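Local coordinates for protein telomerase reverse transcriptase (Candida albicans SC5314, PDB 6ZDQ) that probably elongates chromosome ends by reverse-transcribing the template of its own RNA subunit into telomeric DNA repeats, at residues K353-F358 against N423-C428. Numbering follows the deposited sequence.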
loop_
_atom_site.group_PDB
_atom_site.type_symbol
_atom_site.label_atom_id
_atom_site.label_comp_id
_atom_site.label_asym_id
_atom_site.label_seq_id
_atom_site.Cartn_x
_atom_site.Cartn_y
_atom_site.Cartn_z
ATOM N N LYS A 353 11.325 -19.333 20.298
ATOM C CA LYS A 353 12.330 -18.642 19.498
ATOM C C LYS A 353 12.469 -17.185 19.915
ATOM O O LYS A 353 13.558 -16.610 19.804
ATOM C CB LYS A 353 11.988 -18.744 18.012
ATOM C CG LYS A 353 12.021 -20.163 17.469
ATOM C CD LYS A 353 13.376 -20.808 17.700
ATOM C CE LYS A 353 13.390 -22.243 17.202
ATOM N NZ LYS A 353 14.694 -22.915 17.454
ATOM N N LEU A 354 11.385 -16.571 20.394
ATOM C CA LEU A 354 11.481 -15.217 20.929
ATOM C C LEU A 354 12.193 -15.199 22.275
ATOM O O LEU A 354 12.862 -14.214 22.609
ATOM C CB LEU A 354 10.089 -14.600 21.059
ATOM C CG LEU A 354 9.333 -14.307 19.763
ATOM C CD1 LEU A 354 7.936 -13.793 20.068
ATOM C CD2 LEU A 354 10.096 -13.307 18.910
ATOM N N GLU A 355 12.060 -16.270 23.059
ATOM C CA GLU A 355 12.754 -16.348 24.338
ATOM C C GLU A 355 14.241 -16.631 24.164
ATOM O O GLU A 355 15.050 -16.186 24.986
ATOM C CB GLU A 355 12.105 -17.413 25.220
ATOM C CG GLU A 355 10.680 -17.077 25.632
ATOM C CD GLU A 355 9.982 -18.235 26.313
ATOM O OE1 GLU A 355 10.451 -19.382 26.165
ATOM O OE2 GLU A 355 8.963 -17.997 26.997
ATOM N N GLU A 356 14.619 -17.366 23.113
ATOM C CA GLU A 356 16.032 -17.601 22.838
ATOM C C GLU A 356 16.779 -16.314 22.517
ATOM O O GLU A 356 18.007 -16.274 22.640
ATOM C CB GLU A 356 16.191 -18.596 21.685
ATOM C CG GLU A 356 15.674 -19.992 21.989
ATOM C CD GLU A 356 15.843 -20.944 20.820
ATOM O OE1 GLU A 356 16.694 -20.671 19.948
ATOM O OE2 GLU A 356 15.122 -21.964 20.772
ATOM N N LEU A 357 16.067 -15.264 22.100
ATOM C CA LEU A 357 16.706 -13.973 21.881
ATOM C C LEU A 357 17.158 -13.330 23.183
ATOM O O LEU A 357 18.065 -12.491 23.166
ATOM C CB LEU A 357 15.749 -13.029 21.148
ATOM C CG LEU A 357 15.146 -13.518 19.829
ATOM C CD1 LEU A 357 14.169 -12.493 19.275
ATOM C CD2 LEU A 357 16.237 -13.818 18.817
ATOM N N PHE A 358 16.550 -13.706 24.310
ATOM C CA PHE A 358 16.857 -13.111 25.604
ATOM C C PHE A 358 17.426 -14.117 26.597
ATOM O O PHE A 358 17.598 -13.779 27.775
ATOM C CB PHE A 358 15.607 -12.447 26.189
ATOM C CG PHE A 358 15.009 -11.393 25.302
ATOM C CD1 PHE A 358 15.445 -10.080 25.374
ATOM C CD2 PHE A 358 14.010 -11.714 24.395
ATOM C CE1 PHE A 358 14.897 -9.107 24.559
ATOM C CE2 PHE A 358 13.456 -10.745 23.577
ATOM C CZ PHE A 358 13.901 -9.440 23.658
ATOM N N ASN A 423 8.582 -7.792 30.610
ATOM C CA ASN A 423 7.487 -7.082 29.955
ATOM C C ASN A 423 7.456 -7.369 28.458
ATOM O O ASN A 423 6.376 -7.533 27.876
ATOM C CB ASN A 423 7.610 -5.582 30.214
ATOM C CG ASN A 423 7.879 -5.264 31.671
ATOM O OD1 ASN A 423 8.869 -4.609 32.003
ATOM N ND2 ASN A 423 7.004 -5.734 32.552
ATOM N N ILE A 424 8.627 -7.427 27.819
ATOM C CA ILE A 424 8.691 -7.665 26.377
ATOM C C ILE A 424 8.091 -9.022 26.031
ATOM O O ILE A 424 7.294 -9.148 25.093
ATOM C CB ILE A 424 10.143 -7.550 25.879
ATOM C CG1 ILE A 424 10.670 -6.130 26.089
ATOM C CG2 ILE A 424 10.236 -7.942 24.412
ATOM C CD1 ILE A 424 12.158 -5.994 25.862
ATOM N N LEU A 425 8.473 -10.063 26.774
ATOM C CA LEU A 425 7.913 -11.386 26.521
ATOM C C LEU A 425 6.423 -11.436 26.830
ATOM O O LEU A 425 5.679 -12.168 26.168
ATOM C CB LEU A 425 8.662 -12.440 27.333
ATOM C CG LEU A 425 10.118 -12.672 26.924
ATOM C CD1 LEU A 425 10.774 -13.702 27.830
ATOM C CD2 LEU A 425 10.204 -13.102 25.467
ATOM N N GLU A 426 5.969 -10.672 27.827
ATOM C CA GLU A 426 4.553 -10.677 28.177
ATOM C C GLU A 426 3.707 -10.034 27.084
ATOM O O GLU A 426 2.640 -10.553 26.733
ATOM C CB GLU A 426 4.343 -9.962 29.513
ATOM C CG GLU A 426 2.887 -9.833 29.934
ATOM C CD GLU A 426 2.144 -11.153 29.878
ATOM O OE1 GLU A 426 1.202 -11.271 29.066
ATOM O OE2 GLU A 426 2.503 -12.075 30.638
ATOM N N VAL A 427 4.157 -8.904 26.536
ATOM C CA VAL A 427 3.388 -8.258 25.478
ATOM C C VAL A 427 3.468 -9.061 24.183
ATOM O O VAL A 427 2.547 -9.013 23.358
ATOM C CB VAL A 427 3.853 -6.800 25.285
ATOM C CG1 VAL A 427 5.259 -6.749 24.715
ATOM C CG2 VAL A 427 2.878 -6.037 24.397
ATOM N N CYS A 428 4.556 -9.811 23.981
ATOM C CA CYS A 428 4.677 -10.629 22.777
ATOM C C CYS A 428 3.620 -11.727 22.749
ATOM O O CYS A 428 2.892 -11.877 21.761
ATOM C CB CYS A 428 6.079 -11.228 22.683
ATOM S SG CYS A 428 7.305 -10.130 21.941
#
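Leu425 reaches out from helix 421-434 and puts its forked tip against residues 353-358, the C-terminal part of helix 347-356 and what follows it. Its CG stands anti to its own carbonyl carbon (chi1 -67°) and its CB leaves the helix flank, so it is the two methyls that bridge the gap, while the nearest backbones, at Glu355 and Leu425, stay 7.3 Å apart between CA atoms. CD1 and CD2 of Leu425 both come up against Glu355 CG from one side, each about 4.0 Å away, with the two side chains crossing at roughly a right angle. It is CG of the extended glutamate chain that the methyls touch. Leu425 CD2 also lies 4.2 Å from Phe358 CD2; here leucine and phenylalanine run past each other in opposite senses. The same methyl, Leu425 CD2, is 4.1 Å from the backbone oxygen Leu354 O. Further round the ring, CG2 of Ile424 comes within 4.0 Å of Phe358 CZ, and these two side chains again cross nearly perpendicularly. Both aliphatic groups approach the ring obliquely. One turn along, Leu354 CD1 meets Cys428 CB at 4.1 Å, tip to base, with the thiol sulphur beside it. The contact is thus made mainly by apolar side-chain groups and is mostly buried. Phe358 also meets the ring of Tyr367, and its carbonyl oxygen accepts a hydrogen bond from Lys421 at the start of helix 421-434. Phe465 of helix 460-477 touches both Leu354 and Cys428, while Leu293 and Ile285 of helix 263-296 pack on Leu357 and Ile424. Far from the bound RNA, about 31 Å at the nearest atoms, this is helix packing within the reverse transcriptase domain, between two segments that both touch helices 263-296 and 460-477.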